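Local coordinates for protein putative mandelate racemase (Salmonella typhimurium, PDB 2O56) that is of unproven function but binds magnesium as a member of the enolase superfamily and probably acts as a hydro-lyase (dehydratase), at residues A[245-250]-A[319-324]; A[256-261]-A[269-274]; A[293-298]-A[307-312]. All coordinates share one frame; numbering follows the deposited sequence.

Contact 1: residues A[245-250]-A[319-324]. With MG (magnesium ion), chain I.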
loop_
_atom_site.group_PDB
_atom_site.type_symbol
_atom_site.label_atom_id
_atom_site.label_comp_id
_atom_site.label_asym_id
_atom_site.label_seq_id
_atom_site.Cartn_x
_atom_site.Cartn_y
_atom_site.Cartn_z
ATOM N N TYR A 245 -13.889 23.617 12.684
ATOM C CA TYR A 245 -12.782 22.674 12.602
ATOM C C TYR A 245 -11.997 22.536 13.893
ATOM O O TYR A 245 -12.214 23.282 14.842
ATOM C CB TYR A 245 -11.897 22.991 11.398
ATOM C CG TYR A 245 -11.476 24.444 11.210
ATOM C CD1 TYR A 245 -10.360 24.958 11.858
ATOM C CD2 TYR A 245 -12.164 25.284 10.324
ATOM C CE1 TYR A 245 -9.952 26.267 11.658
ATOM C CE2 TYR A 245 -11.754 26.599 10.119
ATOM C CZ TYR A 245 -10.661 27.081 10.797
ATOM O OH TYR A 245 -10.241 28.373 10.590
ATOM N N TYR A 246 -11.090 21.557 13.927
ATOM C CA TYR A 246 -10.419 21.128 15.143
ATOM C C TYR A 246 -8.932 21.383 14.891
ATOM O O TYR A 246 -8.355 20.727 14.041
ATOM C CB TYR A 246 -10.646 19.620 15.287
ATOM C CG TYR A 246 -10.244 18.984 16.613
ATOM C CD1 TYR A 246 -10.256 19.711 17.800
ATOM C CD2 TYR A 246 -9.873 17.631 16.667
ATOM C CE1 TYR A 246 -9.908 19.118 19.006
ATOM C CE2 TYR A 246 -9.521 17.021 17.881
ATOM C CZ TYR A 246 -9.539 17.770 19.039
ATOM O OH TYR A 246 -9.189 17.184 20.225
ATOM N N GLU A 247 -8.329 22.332 15.611
ATOM C CA GLU A 247 -7.052 22.937 15.212
ATOM C C GLU A 247 -5.864 22.377 15.999
ATOM O O GLU A 247 -5.887 22.302 17.231
ATOM C CB GLU A 247 -7.095 24.481 15.359
ATOM C CG GLU A 247 -5.753 25.132 15.125
ATOM C CD GLU A 247 -5.796 26.643 15.088
ATOM O OE1 GLU A 247 -6.856 27.234 14.773
ATOM O OE2 GLU A 247 -4.749 27.248 15.379
ATOM N N GLU A 248 -4.819 21.986 15.276
ATOM C CA GLU A 248 -3.621 21.419 15.883
ATOM C C GLU A 248 -3.859 20.392 16.994
ATOM O O GLU A 248 -3.325 20.547 18.096
ATOM C CB GLU A 248 -2.732 22.554 16.424
ATOM C CG GLU A 248 -2.020 23.351 15.336
ATOM C CD GLU A 248 -0.742 23.977 15.828
ATOM O OE1 GLU A 248 -0.831 24.833 16.720
ATOM O OE2 GLU A 248 0.351 23.616 15.328
ATOM N N PRO A 249 -4.633 19.322 16.714
ATOM C CA PRO A 249 -4.852 18.345 17.781
ATOM C C PRO A 249 -3.525 17.690 18.224
ATOM O O PRO A 249 -3.377 17.252 19.362
ATOM C CB PRO A 249 -5.760 17.311 17.109
ATOM C CG PRO A 249 -5.492 17.454 15.635
ATOM C CD PRO A 249 -5.270 18.906 15.446
ATOM N N VAL A 250 -2.544 17.651 17.333
ATOM C CA VAL A 250 -1.302 16.959 17.643
ATOM C C VAL A 250 -0.189 17.692 16.843
ATOM O O VAL A 250 -0.475 18.365 15.854
ATOM C CB VAL A 250 -1.419 15.445 17.261
ATOM C CG1 VAL A 250 -1.585 15.258 15.724
ATOM C CG2 VAL A 250 -0.217 14.668 17.741
ATOM N N THR A 319 -9.050 24.185 2.143
ATOM C CA THR A 319 -9.275 25.612 2.235
ATOM C C THR A 319 -8.304 26.191 3.261
ATOM O O THR A 319 -7.645 25.451 3.992
ATOM C CB THR A 319 -10.716 25.937 2.605
ATOM O OG1 THR A 319 -11.050 25.248 3.811
ATOM C CG2 THR A 319 -11.638 25.496 1.508
ATOM N N VAL A 320 -8.177 27.512 3.257
ATOM C CA VAL A 320 -7.046 28.169 3.888
ATOM C C VAL A 320 -7.540 29.206 4.882
ATOM O O VAL A 320 -8.357 30.066 4.545
ATOM C CB VAL A 320 -6.148 28.852 2.852
ATOM C CG1 VAL A 320 -4.949 29.507 3.525
ATOM C CG2 VAL A 320 -5.704 27.845 1.782
ATOM N N GLN A 321 -7.042 29.103 6.109
ATOM C CA GLN A 321 -7.115 30.181 7.072
ATOM C C GLN A 321 -5.686 30.537 7.444
ATOM O O GLN A 321 -5.063 29.798 8.186
ATOM C CB GLN A 321 -7.847 29.693 8.335
ATOM C CG GLN A 321 -7.824 30.746 9.463
ATOM C CD GLN A 321 -7.263 30.222 10.763
ATOM O OE1 GLN A 321 -7.890 29.397 11.443
ATOM N NE2 GLN A 321 -6.104 30.721 11.141
ATOM N N ILE A 322 -5.168 31.650 6.934
ATOM C CA ILE A 322 -3.831 32.106 7.301
ATOM C C ILE A 322 -3.728 32.215 8.818
ATOM O O ILE A 322 -4.621 32.757 9.474
ATOM C CB ILE A 322 -3.452 33.450 6.601
ATOM C CG1 ILE A 322 -3.522 33.299 5.077
ATOM C CG2 ILE A 322 -2.010 33.887 6.944
ATOM C CD1 ILE A 322 -2.574 32.253 4.505
ATOM N N HIS A 323 -2.669 31.649 9.383
ATOM C CA HIS A 323 -2.381 31.861 10.793
ATOM C C HIS A 323 -1.833 33.270 10.987
ATOM O O HIS A 323 -0.853 33.650 10.355
ATOM C CB HIS A 323 -1.381 30.842 11.337
ATOM C CG HIS A 323 -0.954 31.130 12.741
ATOM N ND1 HIS A 323 0.180 31.855 13.040
ATOM C CD2 HIS A 323 -1.546 30.852 13.926
ATOM C CE1 HIS A 323 0.279 31.992 14.350
ATOM N NE2 HIS A 323 -0.751 31.386 14.913
ATOM N N VAL A 324 -2.472 34.049 11.855
ATOM C CA VAL A 324 -2.006 35.401 12.135
ATOM C C VAL A 324 -1.852 35.603 13.638
ATOM O O VAL A 324 -2.844 35.635 14.369
ATOM C CB VAL A 324 -2.966 36.489 11.567
ATOM C CG1 VAL A 324 -2.409 37.892 11.834
ATOM C CG2 VAL A 324 -3.163 36.319 10.073
HETATM MG MG MG I . -3.274 28.143 16.749
HETATM O O HOH W 1 -4.680 29.811 13.401
HETATM O O HOH W 2 -3.423 30.346 16.506
HETATM O O HOH W 3 -2.631 25.994 17.623
#
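Y245 and Q321 meet across the interior of the TIM-barrel-like domain of this enolase-superfamily protein, where strands 246-247 and 319-320 lie on different sides of the barrel and long side chains and a water bridge the gap; even the nearest CA atoms, of E247 and Q321, are 10.9 Å apart. The direct link is a hydrogen bond from Y245 OH to Q321 OE1, 2.7 Å long. OE1 sits at the edge of the tyrosine ring and in its plane, and the hydroxyl approaches in the carbonyl plane on a lone pair, with a C=O...donor angle of 121°. The same OE1 also accepts from Y133 OH and Q294 NE2, a threefold grip that fixes the buried amide.

Metal coordination occupies the other long side chain. E247 reaches inward with CG anti to the backbone N (chi1 173°) and an extended chain, and OE2 binds the magnesium at 2.2 Å beside waters 2 and 3, with E221 and E273 completing the set of carboxylates. Its other oxygen, OE1, is held by K172 in a salt bridge and by Q294.

Water 1 supplies the indirect link, donating to E247 OE2 and accepting from Q321 NE2 at 2.8 Å. The second N-H of that amide runs almost straight to the backbone: Q321 NE2 to I322 O is 3.0 Å, with an N-H...acceptor angle of 177°.

Contact 2: residues A[256-261]-A[269-274]. With MG (magnesium ion), chain I.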
loop_
_atom_site.group_PDB
_atom_site.type_symbol
_atom_site.label_atom_id
_atom_site.label_comp_id
_atom_site.label_asym_id
_atom_site.label_seq_id
_atom_site.Cartn_x
_atom_site.Cartn_y
_atom_site.Cartn_z
ATOM N N ALA A 256 1.674 10.880 10.457
ATOM C CA ALA A 256 0.754 9.742 10.600
ATOM C C ALA A 256 -0.148 9.909 11.805
ATOM O O ALA A 256 -1.258 9.375 11.821
ATOM C CB ALA A 256 1.512 8.411 10.674
ATOM N N GLN A 257 0.331 10.657 12.805
ATOM C CA GLN A 257 -0.440 10.921 14.015
ATOM C C GLN A 257 -1.640 11.819 13.701
ATOM O O GLN A 257 -2.746 11.568 14.175
ATOM C CB GLN A 257 0.427 11.550 15.115
ATOM C CG GLN A 257 1.696 10.782 15.472
ATOM C CD GLN A 257 1.499 9.294 15.635
ATOM O OE1 GLN A 257 2.252 8.494 15.082
ATOM N NE2 GLN A 257 0.503 8.911 16.406
ATOM N N MET A 258 -1.422 12.856 12.891
ATOM C CA MET A 258 -2.535 13.671 12.365
ATOM C C MET A 258 -3.589 12.842 11.625
ATOM O O MET A 258 -4.803 13.055 11.785
ATOM C CB MET A 258 -2.011 14.794 11.458
ATOM C CG MET A 258 -3.013 15.950 11.221
ATOM S SD MET A 258 -3.184 17.094 12.613
ATOM C CE MET A 258 -1.541 17.813 12.673
ATOM N N LYS A 259 -3.116 11.924 10.784
ATOM C CA LYS A 259 -3.990 10.971 10.105
ATOM C C LYS A 259 -4.772 10.096 11.089
ATOM O O LYS A 259 -5.973 9.864 10.896
ATOM C CB LYS A 259 -3.194 10.135 9.107
ATOM C CG LYS A 259 -4.003 9.248 8.158
ATOM C CD LYS A 259 -5.203 9.926 7.558
ATOM C CE LYS A 259 -5.980 8.962 6.660
ATOM N NZ LYS A 259 -5.098 8.226 5.713
ATOM N N GLN A 260 -4.116 9.641 12.153
ATOM C CA GLN A 260 -4.812 8.840 13.159
ATOM C C GLN A 260 -5.952 9.643 13.825
ATOM O O GLN A 260 -7.031 9.109 14.018
ATOM C CB GLN A 260 -3.821 8.268 14.181
ATOM C CG GLN A 260 -4.425 7.434 15.316
ATOM C CD GLN A 260 -4.889 6.040 14.915
ATOM O OE1 GLN A 260 -4.770 5.623 13.765
ATOM N NE2 GLN A 260 -5.431 5.309 15.888
ATOM N N VAL A 261 -5.720 10.923 14.128
ATOM C CA VAL A 261 -6.773 11.780 14.690
ATOM C C VAL A 261 -7.927 11.934 13.682
ATOM O O VAL A 261 -9.079 11.735 14.036
ATOM C CB VAL A 261 -6.225 13.168 15.191
ATOM C CG1 VAL A 261 -7.361 14.030 15.841
ATOM C CG2 VAL A 261 -5.136 12.957 16.231
ATOM N N LEU A 269 -10.017 18.553 10.382
ATOM C CA LEU A 269 -8.801 19.000 11.085
ATOM C C LEU A 269 -8.160 20.220 10.427
ATOM O O LEU A 269 -8.212 20.379 9.203
ATOM C CB LEU A 269 -7.758 17.863 11.183
ATOM C CG LEU A 269 -8.169 16.530 11.824
ATOM C CD1 LEU A 269 -6.937 15.668 12.096
ATOM C CD2 LEU A 269 -8.929 16.741 13.111
ATOM N N ALA A 270 -7.540 21.070 11.248
ATOM C CA ALA A 270 -6.732 22.163 10.743
ATOM C C ALA A 270 -5.369 22.164 11.400
ATOM O O ALA A 270 -5.222 21.798 12.566
ATOM C CB ALA A 270 -7.435 23.503 10.961
ATOM N N ALA A 271 -4.356 22.557 10.635
ATOM C CA ALA A 271 -3.028 22.733 11.187
ATOM C C ALA A 271 -2.277 23.533 10.160
ATOM O O ALA A 271 -2.733 23.650 9.017
ATOM C CB ALA A 271 -2.340 21.380 11.403
ATOM N N GLY A 272 -1.127 24.073 10.560
ATOM C CA GLY A 272 -0.229 24.691 9.598
ATOM C C GLY A 272 0.701 25.756 10.163
ATOM O O GLY A 272 1.722 26.073 9.559
ATOM N N GLU A 273 0.381 26.303 11.331
ATOM C CA GLU A 273 1.270 27.321 11.904
ATOM C C GLU A 273 2.679 26.793 12.188
ATOM O O GLU A 273 3.649 27.564 12.200
ATOM C CB GLU A 273 0.658 27.992 13.136
ATOM C CG GLU A 273 0.446 27.100 14.337
ATOM C CD GLU A 273 -0.486 27.738 15.342
ATOM O OE1 GLU A 273 -1.709 27.502 15.253
ATOM O OE2 GLU A 273 -0.012 28.495 16.209
ATOM N N ARG A 274 2.785 25.476 12.379
ATOM C CA ARG A 274 4.060 24.821 12.603
ATOM C C ARG A 274 4.454 23.800 11.548
ATOM O O ARG A 274 5.252 22.905 11.801
ATOM C CB ARG A 274 4.119 24.236 14.004
ATOM C CG ARG A 274 4.326 25.314 15.071
ATOM C CD ARG A 274 4.299 24.697 16.427
ATOM N NE ARG A 274 2.927 24.472 16.872
ATOM C CZ ARG A 274 2.597 24.207 18.126
ATOM N NH1 ARG A 274 3.549 24.122 19.045
ATOM N NH2 ARG A 274 1.328 24.028 18.458
HETATM MG MG MG I . -3.274 28.143 16.749
HETATM O O HOH W 2 -3.423 30.346 16.506
HETATM O O HOH W 3 -2.631 25.994 17.623
#
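L269 points its side chain from the strand at the helix and lodges its CD1 methyl between M258 and V261, which stand one helical turn apart. The leucine and M258 run past each other in opposite directions, so that CD1 of L269 lies 4.0 Å from CG of M258 and about as far from its sulfur. The same methyl presses closer to the helix backbone, 3.4 Å from M258 O, an approach of carbon to carbonyl oxygen. V261 meets the leucine at a slant: its CB is 4.0 Å from L269 CD1, while its CG1, anti to the backbone N, faces both leucine methyls.

M258 reaches further along the strand. Its chain bends at chi2 (76°) and again at chi3 (65°), which carries the terminal methyl to A271, the next residue of the strand facing the helix, where M258 CE rests 3.9 Å from A271 CB.

This is the helix-to-strand packing of a beta-alpha-beta unit: strand 246-247, helix 255-264 and strand 269-271 follow one another in the barrel, and the helix covers the outside of the parallel sheet. The short axes pass 10.1 Å apart at 153°, close to antiparallel. A270, between the two packed residues, faces the opposite way, toward the barrel interior and Y245.

Beyond the strand the chain turns to the metal. E273 OE1 binds magnesium at 2.3 Å, whereas the guanidinium of R274 makes a cation-pi contact with F86 of a neighbouring subunit.

Contact 3: residues A[293-298]-A[307-312]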
loop_
_atom_site.group_PDB
_atom_site.type_symbol
_atom_site.label_atom_id
_atom_site.label_comp_id
_atom_site.label_asym_id
_atom_site.label_seq_id
_atom_site.Cartn_x
_atom_site.Cartn_y
_atom_site.Cartn_z
ATOM N N ILE A 293 -5.888 24.261 6.001
ATOM C CA ILE A 293 -4.478 24.542 6.261
ATOM C C ILE A 293 -4.270 25.976 6.751
ATOM O O ILE A 293 -4.991 26.898 6.349
ATOM C CB ILE A 293 -3.568 24.188 5.057
ATOM C CG1 ILE A 293 -3.903 25.057 3.850
ATOM C CG2 ILE A 293 -3.682 22.667 4.716
ATOM C CD1 ILE A 293 -2.738 25.175 2.878
ATOM N N GLN A 294 -3.301 26.149 7.648
ATOM C CA GLN A 294 -3.132 27.409 8.355
ATOM C C GLN A 294 -1.704 27.930 8.338
ATOM O O GLN A 294 -1.156 28.223 9.408
ATOM C CB GLN A 294 -3.604 27.287 9.805
ATOM C CG GLN A 294 -4.990 26.671 9.942
ATOM C CD GLN A 294 -5.350 26.397 11.378
ATOM O OE1 GLN A 294 -4.668 25.660 12.060
ATOM N NE2 GLN A 294 -6.422 27.006 11.846
ATOM N N PRO A 295 -1.103 28.079 7.134
ATOM C CA PRO A 295 0.243 28.611 7.138
ATOM C C PRO A 295 0.221 30.046 7.632
ATOM O O PRO A 295 -0.723 30.790 7.356
ATOM C CB PRO A 295 0.678 28.538 5.658
ATOM C CG PRO A 295 -0.621 28.510 4.873
ATOM C CD PRO A 295 -1.616 27.829 5.770
ATOM N N ASP A 296 1.243 30.399 8.396
ATOM C CA ASP A 296 1.508 31.783 8.784
ATOM C C ASP A 296 2.490 32.329 7.741
ATOM O O ASP A 296 3.543 31.750 7.542
ATOM C CB ASP A 296 2.135 31.754 10.193
ATOM C CG ASP A 296 2.371 33.150 10.789
ATOM O OD1 ASP A 296 3.010 33.994 10.145
ATOM O OD2 ASP A 296 1.953 33.389 11.940
ATOM N N ILE A 297 2.148 33.426 7.067
ATOM C CA ILE A 297 3.015 33.949 6.007
ATOM C C ILE A 297 4.373 34.374 6.578
ATOM O O ILE A 297 5.373 34.306 5.885
ATOM C CB ILE A 297 2.322 35.090 5.185
ATOM C CG1 ILE A 297 1.162 34.524 4.366
ATOM C CG2 ILE A 297 3.299 35.813 4.214
ATOM C CD1 ILE A 297 0.078 35.552 4.023
ATOM N N CYS A 298 4.402 34.767 7.854
ATOM C CA CYS A 298 5.606 35.299 8.504
ATOM C C CYS A 298 6.472 34.205 9.120
ATOM O O CYS A 298 7.614 34.471 9.518
ATOM C CB CYS A 298 5.234 36.316 9.585
ATOM S SG CYS A 298 4.283 37.747 9.002
ATOM N N LYS A 307 1.835 31.328 -1.151
ATOM C CA LYS A 307 1.020 31.243 -2.360
ATOM C C LYS A 307 1.105 29.844 -2.981
ATOM O O LYS A 307 0.104 29.283 -3.374
ATOM C CB LYS A 307 1.425 32.316 -3.385
ATOM C CG LYS A 307 0.554 32.374 -4.635
ATOM C CD LYS A 307 -0.892 32.762 -4.304
ATOM C CE LYS A 307 -1.740 32.942 -5.577
ATOM N NZ LYS A 307 -1.579 31.819 -6.572
ATOM N N LYS A 308 2.311 29.298 -3.069
ATOM C CA LYS A 308 2.513 27.954 -3.628
ATOM C C LYS A 308 1.856 26.854 -2.783
ATOM O O LYS A 308 1.223 25.937 -3.322
ATOM C CB LYS A 308 4.004 27.701 -3.819
ATOM C CG LYS A 308 4.652 28.718 -4.761
ATOM C CD LYS A 308 6.173 28.467 -4.832
ATOM C CE LYS A 308 6.814 29.365 -5.878
ATOM N NZ LYS A 308 8.319 29.148 -5.882
ATOM N N ILE A 309 1.976 26.972 -1.463
ATOM C CA ILE A 309 1.232 26.117 -0.534
ATOM C C ILE A 309 -0.270 26.124 -0.802
ATOM O O ILE A 309 -0.875 25.065 -0.938
ATOM C CB ILE A 309 1.558 26.462 0.951
ATOM C CG1 ILE A 309 3.022 26.134 1.257
ATOM C CG2 ILE A 309 0.612 25.714 1.935
ATOM C CD1 ILE A 309 3.505 26.655 2.616
ATOM N N CYS A 310 -0.873 27.310 -0.909
ATOM C CA CYS A 310 -2.321 27.419 -1.114
ATOM C C CYS A 310 -2.756 26.802 -2.427
ATOM O O CYS A 310 -3.812 26.169 -2.488
ATOM C CB CYS A 310 -2.799 28.875 -1.045
ATOM S SG CYS A 310 -2.468 29.652 0.522
ATOM N N ASP A 311 -1.940 26.988 -3.466
ATOM C CA ASP A 311 -2.217 26.463 -4.814
ATOM C C ASP A 311 -2.140 24.943 -4.895
ATOM O O ASP A 311 -2.971 24.295 -5.544
ATOM C CB ASP A 311 -1.203 27.027 -5.819
ATOM C CG ASP A 311 -1.285 28.534 -5.946
ATOM O OD1 ASP A 311 -2.331 29.111 -5.553
ATOM O OD2 ASP A 311 -0.295 29.134 -6.427
ATOM N N MET A 312 -1.112 24.385 -4.261
ATOM C CA MET A 312 -0.960 22.930 -4.158
ATOM C C MET A 312 -2.084 22.311 -3.326
ATOM O O MET A 312 -2.633 21.268 -3.657
ATOM C CB MET A 312 0.365 22.616 -3.484
ATOM C CG MET A 312 0.727 21.147 -3.552
ATOM S SD MET A 312 2.429 20.844 -3.067
ATOM C CE MET A 312 2.390 21.379 -1.350
#
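I309 of helix 302-314 meets I293 and P295, at the end of strand 292-293 and in the loop that follows it, in a buried apolar contact. Two residues earlier on the helix, K307 turns away from this loop and pairs with D311 one turn on. K307 NZ lies 3.0 Å from D311 OD2 and equally far from the other carboxylate oxygen, using the syn lone pair of each; E75 of a neighbouring subunit is a further partner of this ammonium. K308 forms a salt bridge with E75 of its own chain.

I309 carries the contact through one methyl. CG2 stands anti to the backbone N, while I293 has its CG1 between the backbone N and the carbonyl carbon (chi1 64°) and an extended chi2 (156°), which together bring CD1 to the helix. The two side chains cross at a slant, with I293 CD1 and I309 CG2 only 3.5 Å apart, a snug methyl-to-methyl approach. The same CG2 reaches P295 more loosely, at 4.2 Å from CG of the proline ring.

C310 flanks this packing, and M312 ends the segment against helix 277-286 and M312 of a neighbouring subunit. The pattern is that of a TIM-barrel-like domain, in which an outer helix covers the strand and loop that precede it.

Since the link between the segments is purely apolar, it rests on shape and burial, whereas the charge of K307 is met by D311 and the neighbouring subunit, away from the apolar patch.

How the contacts relate
All three contacts belong to the TIM-barrel-like domain, with the centres of contacts 1 and 2 about 9 Å apart and those of contacts 2 and 3 about 15 Å apart. Contacts 1 and 2 share the magnesium and two of its waters, and a salt bridge of 2.9 Å from R274 NH2 to E248 OE1 joins them beside it. Contact 3 packs outside the barrel, yet its loop feeds inward: D296 OD2 holds H323 ND1 of contact 1 at 2.6 Å, while backbone pairing of Q294 N with A271 O, 2.9 Å, ties it to contact 2. The P295 side chain remains about 11 Å from the metal.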